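Local coordinates for protein putative fructose-aminoacid-6-phosphate deglycase (Bacillus subtilis, PDB 3EUA) that converts a range of fructosamine 6-phosphates to glucose 6-phosphate and a free amino acid, at residues Leu132-Phe146 / Phe158-Tyr172. Sequence-based numbering, arbitrary orientation.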
loop_
_atom_site.group_PDB
_atom_site.type_symbol
_atom_site.label_atom_id
_atom_site.label_comp_id
_atom_site.label_asym_id
_atom_site.label_seq_id
_atom_site.Cartn_x
_atom_site.Cartn_y
_atom_site.Cartn_z
ATOM N N LEU A 132 15.464 17.082 18.186
ATOM C CA LEU A 132 15.870 17.734 16.934
ATOM C C LEU A 132 15.622 16.723 15.800
ATOM O O LEU A 132 15.749 15.514 15.993
ATOM C CB LEU A 132 17.312 18.212 17.006
ATOM C CG LEU A 132 17.592 19.113 18.197
ATOM C CD1 LEU A 132 19.068 19.526 18.163
ATOM C CD2 LEU A 132 16.676 20.324 18.252
ATOM N N ALA A 133 15.279 17.232 14.616
ATOM C CA ALA A 133 14.949 16.370 13.470
ATOM C C ALA A 133 15.873 15.174 13.256
ATOM O O ALA A 133 15.391 14.021 13.119
ATOM C CB ALA A 133 14.853 17.192 12.141
ATOM N N ILE A 134 17.172 15.433 13.250
ATOM C CA ILE A 134 18.160 14.393 12.996
ATOM C C ILE A 134 18.097 13.218 14.004
ATOM O O ILE A 134 18.443 12.092 13.704
ATOM C CB ILE A 134 19.528 15.013 12.994
ATOM C CG1 ILE A 134 20.594 13.961 12.651
ATOM C CG2 ILE A 134 19.815 15.741 14.370
ATOM C CD1 ILE A 134 21.920 14.649 12.170
ATOM N N ASN A 135 17.635 13.513 15.221
ATOM C CA ASN A 135 17.541 12.512 16.289
ATOM C C ASN A 135 16.170 11.864 16.481
ATOM O O ASN A 135 15.962 11.026 17.387
ATOM C CB ASN A 135 17.923 13.191 17.623
ATOM C CG ASN A 135 19.334 13.795 17.580
ATOM O OD1 ASN A 135 20.245 13.195 17.021
ATOM N ND2 ASN A 135 19.492 14.993 18.123
ATOM N N THR A 136 15.202 12.299 15.678
ATOM C CA THR A 136 13.852 11.769 15.768
ATOM C C THR A 136 13.784 10.412 15.069
ATOM O O THR A 136 14.728 9.979 14.430
ATOM C CB THR A 136 12.802 12.707 15.095
ATOM O OG1 THR A 136 13.104 12.804 13.710
ATOM C CG2 THR A 136 12.722 14.144 15.750
ATOM N N ASN A 137 12.647 9.742 15.197
ATOM C CA ASN A 137 12.446 8.438 14.548
ATOM C C ASN A 137 12.753 8.529 13.031
ATOM O O ASN A 137 13.516 7.732 12.476
ATOM C CB ASN A 137 11.071 7.830 14.858
ATOM C CG ASN A 137 9.883 8.735 14.485
ATOM O OD1 ASN A 137 10.054 9.862 14.028
ATOM N ND2 ASN A 137 8.654 8.207 14.660
ATOM N N TYR A 138 12.220 9.538 12.358
ATOM C CA TYR A 138 12.551 9.703 10.938
ATOM C C TYR A 138 14.056 9.949 10.705
ATOM O O TYR A 138 14.638 9.474 9.683
ATOM C CB TYR A 138 11.787 10.861 10.352
ATOM C CG TYR A 138 10.342 10.603 9.934
ATOM C CD1 TYR A 138 10.066 10.018 8.707
ATOM C CD2 TYR A 138 9.277 11.051 10.704
ATOM C CE1 TYR A 138 8.776 9.813 8.271
ATOM C CE2 TYR A 138 7.939 10.860 10.268
ATOM C CZ TYR A 138 7.705 10.227 9.054
ATOM O OH TYR A 138 6.421 10.027 8.607
ATOM N N GLY A 139 14.685 10.698 11.622
ATOM C CA GLY A 139 16.120 11.018 11.511
ATOM C C GLY A 139 16.985 9.804 11.615
ATOM O O GLY A 139 17.830 9.561 10.761
ATOM N N VAL A 140 16.756 9.031 12.672
ATOM C CA VAL A 140 17.532 7.818 12.949
ATOM C C VAL A 140 17.334 6.798 11.846
ATOM O O VAL A 140 18.264 6.129 11.460
ATOM C CB VAL A 140 17.157 7.227 14.355
ATOM C CG1 VAL A 140 17.645 5.796 14.533
ATOM C CG2 VAL A 140 17.684 8.148 15.504
ATOM N N LEU A 141 16.112 6.697 11.340
ATOM C CA LEU A 141 15.809 5.762 10.256
ATOM C C LEU A 141 16.643 6.099 9.023
ATOM O O LEU A 141 17.225 5.207 8.390
ATOM C CB LEU A 141 14.317 5.779 9.927
ATOM C CG LEU A 141 13.838 4.899 8.758
ATOM C CD1 LEU A 141 14.487 3.534 8.807
ATOM C CD2 LEU A 141 12.299 4.792 8.800
ATOM N N TYR A 142 16.700 7.368 8.668
ATOM C CA TYR A 142 17.538 7.775 7.546
ATOM C C TYR A 142 19.053 7.587 7.806
ATOM O O TYR A 142 19.812 7.293 6.886
ATOM C CB TYR A 142 17.239 9.211 7.077
ATOM C CG TYR A 142 16.099 9.378 6.091
ATOM C CD1 TYR A 142 15.551 8.289 5.383
ATOM C CD2 TYR A 142 15.740 10.657 5.665
ATOM C CE1 TYR A 142 14.560 8.477 4.411
ATOM C CE2 TYR A 142 14.741 10.864 4.675
ATOM C CZ TYR A 142 14.155 9.770 4.076
ATOM O OH TYR A 142 13.210 9.955 3.120
ATOM N N GLN A 143 19.515 7.772 9.032
ATOM C CA GLN A 143 20.923 7.482 9.329
ATOM C C GLN A 143 21.226 6.016 8.959
ATOM O O GLN A 143 22.244 5.702 8.300
ATOM C CB GLN A 143 21.230 7.726 10.808
ATOM C CG GLN A 143 21.098 9.166 11.303
ATOM C CD GLN A 143 21.298 9.278 12.810
ATOM O OE1 GLN A 143 22.119 8.574 13.378
ATOM N NE2 GLN A 143 20.566 10.187 13.456
ATOM N N ILE A 144 20.323 5.122 9.367
ATOM C CA ILE A 144 20.444 3.697 9.067
ATOM C C ILE A 144 20.364 3.417 7.558
ATOM O O ILE A 144 21.200 2.695 6.983
ATOM C CB ILE A 144 19.324 2.875 9.759
ATOM C CG1 ILE A 144 19.411 3.031 11.296
ATOM C CG2 ILE A 144 19.430 1.404 9.357
ATOM C CD1 ILE A 144 18.256 2.384 12.143
ATOM N N VAL A 145 19.334 3.979 6.923
ATOM C CA VAL A 145 19.068 3.751 5.497
ATOM C C VAL A 145 20.186 4.285 4.594
ATOM O O VAL A 145 20.749 3.527 3.802
ATOM C CB VAL A 145 17.683 4.318 5.112
ATOM C CG1 VAL A 145 17.456 4.388 3.606
ATOM C CG2 VAL A 145 16.621 3.470 5.784
ATOM N N PHE A 146 20.533 5.558 4.725
ATOM C CA PHE A 146 21.615 6.115 3.891
ATOM C C PHE A 146 22.963 5.533 4.252
ATOM O O PHE A 146 23.830 5.385 3.388
ATOM C CB PHE A 146 21.666 7.636 3.950
ATOM C CG PHE A 146 20.556 8.299 3.156
ATOM C CD1 PHE A 146 20.711 8.565 1.805
ATOM C CD2 PHE A 146 19.365 8.632 3.760
ATOM C CE1 PHE A 146 19.672 9.145 1.080
ATOM C CE2 PHE A 146 18.345 9.215 3.046
ATOM C CZ PHE A 146 18.504 9.466 1.704
ATOM N N PHE A 158 25.132 9.923 1.433
ATOM C CA PHE A 158 25.215 9.913 2.883
ATOM C C PHE A 158 25.539 11.273 3.536
ATOM O O PHE A 158 24.844 11.702 4.438
ATOM C CB PHE A 158 26.246 8.887 3.339
ATOM C CG PHE A 158 26.377 8.800 4.837
ATOM C CD1 PHE A 158 25.433 8.103 5.579
ATOM C CD2 PHE A 158 27.442 9.394 5.500
ATOM C CE1 PHE A 158 25.551 7.996 6.960
ATOM C CE2 PHE A 158 27.566 9.303 6.878
ATOM C CZ PHE A 158 26.619 8.607 7.607
ATOM N N GLU A 159 26.595 11.932 3.080
ATOM C CA GLU A 159 27.002 13.218 3.645
ATOM C C GLU A 159 25.922 14.300 3.538
ATOM O O GLU A 159 25.653 15.059 4.481
ATOM C CB GLU A 159 28.262 13.723 2.938
ATOM C CG GLU A 159 28.752 15.058 3.513
ATOM C CD GLU A 159 30.009 15.597 2.871
ATOM O OE1 GLU A 159 30.797 14.838 2.261
ATOM O OE2 GLU A 159 30.204 16.819 3.011
ATOM N N GLN A 160 25.313 14.364 2.371
ATOM C CA GLN A 160 24.293 15.369 2.114
ATOM C C GLN A 160 22.984 15.015 2.859
ATOM O O GLN A 160 22.233 15.904 3.242
ATOM C CB GLN A 160 24.117 15.571 0.608
ATOM C CG GLN A 160 25.416 16.073 -0.097
ATOM C CD GLN A 160 26.546 15.008 -0.253
ATOM O OE1 GLN A 160 26.294 13.797 -0.302
ATOM N NE2 GLN A 160 27.807 15.483 -0.373
ATOM N N ALA A 161 22.736 13.729 3.086
ATOM C CA ALA A 161 21.554 13.300 3.835
ATOM C C ALA A 161 21.707 13.700 5.290
ATOM O O ALA A 161 20.788 14.291 5.877
ATOM C CB ALA A 161 21.351 11.802 3.719
ATOM N N ILE A 162 22.862 13.378 5.868
ATOM C CA ILE A 162 23.155 13.708 7.269
ATOM C C ILE A 162 23.216 15.217 7.484
ATOM O O ILE A 162 22.632 15.719 8.449
ATOM C CB ILE A 162 24.467 13.096 7.787
ATOM C CG1 ILE A 162 24.468 11.594 7.685
ATOM C CG2 ILE A 162 24.645 13.362 9.272
ATOM C CD1 ILE A 162 23.303 10.948 8.445
ATOM N N GLU A 163 23.883 15.941 6.599
ATOM C CA GLU A 163 23.919 17.409 6.724
ATOM C C GLU A 163 22.502 17.963 6.587
ATOM O O GLU A 163 22.104 18.893 7.305
ATOM C CB GLU A 163 24.825 18.082 5.672
ATOM C CG GLU A 163 26.338 17.847 5.814
ATOM N N GLY A 164 21.730 17.397 5.661
ATOM C CA GLY A 164 20.350 17.848 5.451
ATOM C C GLY A 164 19.519 17.656 6.707
ATOM O O GLY A 164 18.766 18.550 7.118
ATOM N N LEU A 165 19.633 16.487 7.323
ATOM C CA LEU A 165 18.922 16.222 8.561
ATOM C C LEU A 165 19.298 17.223 9.657
ATOM O O LEU A 165 18.425 17.716 10.366
ATOM C CB LEU A 165 19.165 14.812 9.047
ATOM C CG LEU A 165 18.389 13.673 8.352
ATOM C CD1 LEU A 165 18.946 12.351 8.805
ATOM C CD2 LEU A 165 16.855 13.757 8.625
ATOM N N ASP A 166 20.581 17.561 9.746
ATOM C CA ASP A 166 21.061 18.517 10.755
ATOM C C ASP A 166 20.454 19.905 10.505
ATOM O O ASP A 166 20.019 20.582 11.457
ATOM C CB ASP A 166 22.576 18.594 10.759
ATOM C CG ASP A 166 23.130 19.317 12.004
ATOM O OD1 ASP A 166 22.487 19.207 13.080
ATOM O OD2 ASP A 166 24.220 19.931 11.905
ATOM N N GLN A 167 20.386 20.301 9.233
ATOM C CA GLN A 167 19.785 21.580 8.825
ATOM C C GLN A 167 18.247 21.556 8.826
ATOM O O GLN A 167 17.604 22.610 8.793
ATOM C CB GLN A 167 20.229 21.917 7.418
ATOM C CG GLN A 167 21.703 22.163 7.282
ATOM C CD GLN A 167 22.155 23.479 7.893
ATOM O OE1 GLN A 167 21.376 24.417 8.050
ATOM N NE2 GLN A 167 23.443 23.569 8.189
ATOM N N LEU A 168 17.642 20.370 8.904
ATOM C CA LEU A 168 16.182 20.265 8.802
ATOM C C LEU A 168 15.424 20.827 10.018
ATOM O O LEU A 168 14.272 21.232 9.890
ATOM C CB LEU A 168 15.761 18.808 8.562
ATOM C CG LEU A 168 14.447 18.647 7.812
ATOM C CD1 LEU A 168 14.629 19.212 6.370
ATOM C CD2 LEU A 168 14.029 17.201 7.795
ATOM N N GLN A 169 16.038 20.858 11.200
ATOM C CA GLN A 169 15.314 21.404 12.343
ATOM C C GLN A 169 14.987 22.873 12.087
ATOM O O GLN A 169 13.907 23.306 12.417
ATOM C CB GLN A 169 16.052 21.249 13.665
ATOM C CG GLN A 169 15.211 21.641 14.901
ATOM C CD GLN A 169 13.981 20.801 15.072
ATOM O OE1 GLN A 169 13.982 19.600 14.746
ATOM N NE2 GLN A 169 12.912 21.403 15.637
ATOM N N ALA A 170 15.903 23.631 11.483
ATOM C CA ALA A 170 15.642 25.034 11.194
ATOM C C ALA A 170 14.488 25.148 10.187
ATOM O O ALA A 170 13.671 26.075 10.268
ATOM C CB ALA A 170 16.896 25.717 10.665
ATOM N N VAL A 171 14.406 24.180 9.268
ATOM C CA VAL A 171 13.320 24.136 8.271
ATOM C C VAL A 171 11.981 23.941 9.000
ATOM O O VAL A 171 10.998 24.626 8.684
ATOM C CB VAL A 171 13.512 22.999 7.205
ATOM C CG1 VAL A 171 12.439 23.094 6.115
ATOM C CG2 VAL A 171 14.929 23.053 6.548
ATOM N N TYR A 172 11.956 23.005 9.953
ATOM C CA TYR A 172 10.779 22.752 10.788
ATOM C C TYR A 172 10.315 24.019 11.473
ATOM O O TYR A 172 9.156 24.356 11.421
ATOM C CB TYR A 172 11.141 21.753 11.866
ATOM C CG TYR A 172 11.205 20.287 11.505
ATOM C CD1 TYR A 172 11.252 19.824 10.195
ATOM C CD2 TYR A 172 11.292 19.367 12.517
ATOM C CE1 TYR A 172 11.330 18.443 9.922
ATOM C CE2 TYR A 172 11.355 18.015 12.272
ATOM C CZ TYR A 172 11.378 17.548 10.990
ATOM O OH TYR A 172 11.482 16.184 10.849
#
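An antiparallel helix pair packs helix 137-153, in the first SIS region, against the long helix 158-190: segments 137-146 and 158-172 run at 171°, their axes 10.0 Å apart. Near the start of helix 158-190, CB of Ala161 sits over the centre of the Phe146 ring, 3.7 Å from its centroid, a CH-pi contact that suits a methyl small enough to let the flat ring lie against the helix. Midway, Leu165, which buries the most surface here, reaches across with a branched apolar end: CD1 lies 4.0 Å from CB of Tyr142 and 3.6 Å from O of Gly139, while its CB packs on CB of Ile134. Ile134, with CG1 anti to the backbone N (chi1 -177°), sends CD1 along helix 158-172 to O of Ile162. At the far end the lone methyl of Ala133 fits closely between CB of Leu168 and the Tyr172 ring, obliquely, 3.6 Å from CE2. Beside it, Gln169 has the length and the carbonyl to bring OE1 to 2.7 Å from N of Ala133, its chain kinked about the CB-CG bond; this hydrogen bond is somewhat bent (137° at the hydrogen), and NE2 turns to Glu173. A leucine in place of Gln169 would probably leave the amide N-H of buried Ala133 without this acceptor and let the 3-10 turn shift. The interface is thus mainly apolar, with one side-chain amide fixing the turn before helix 137-146 to its neighbour.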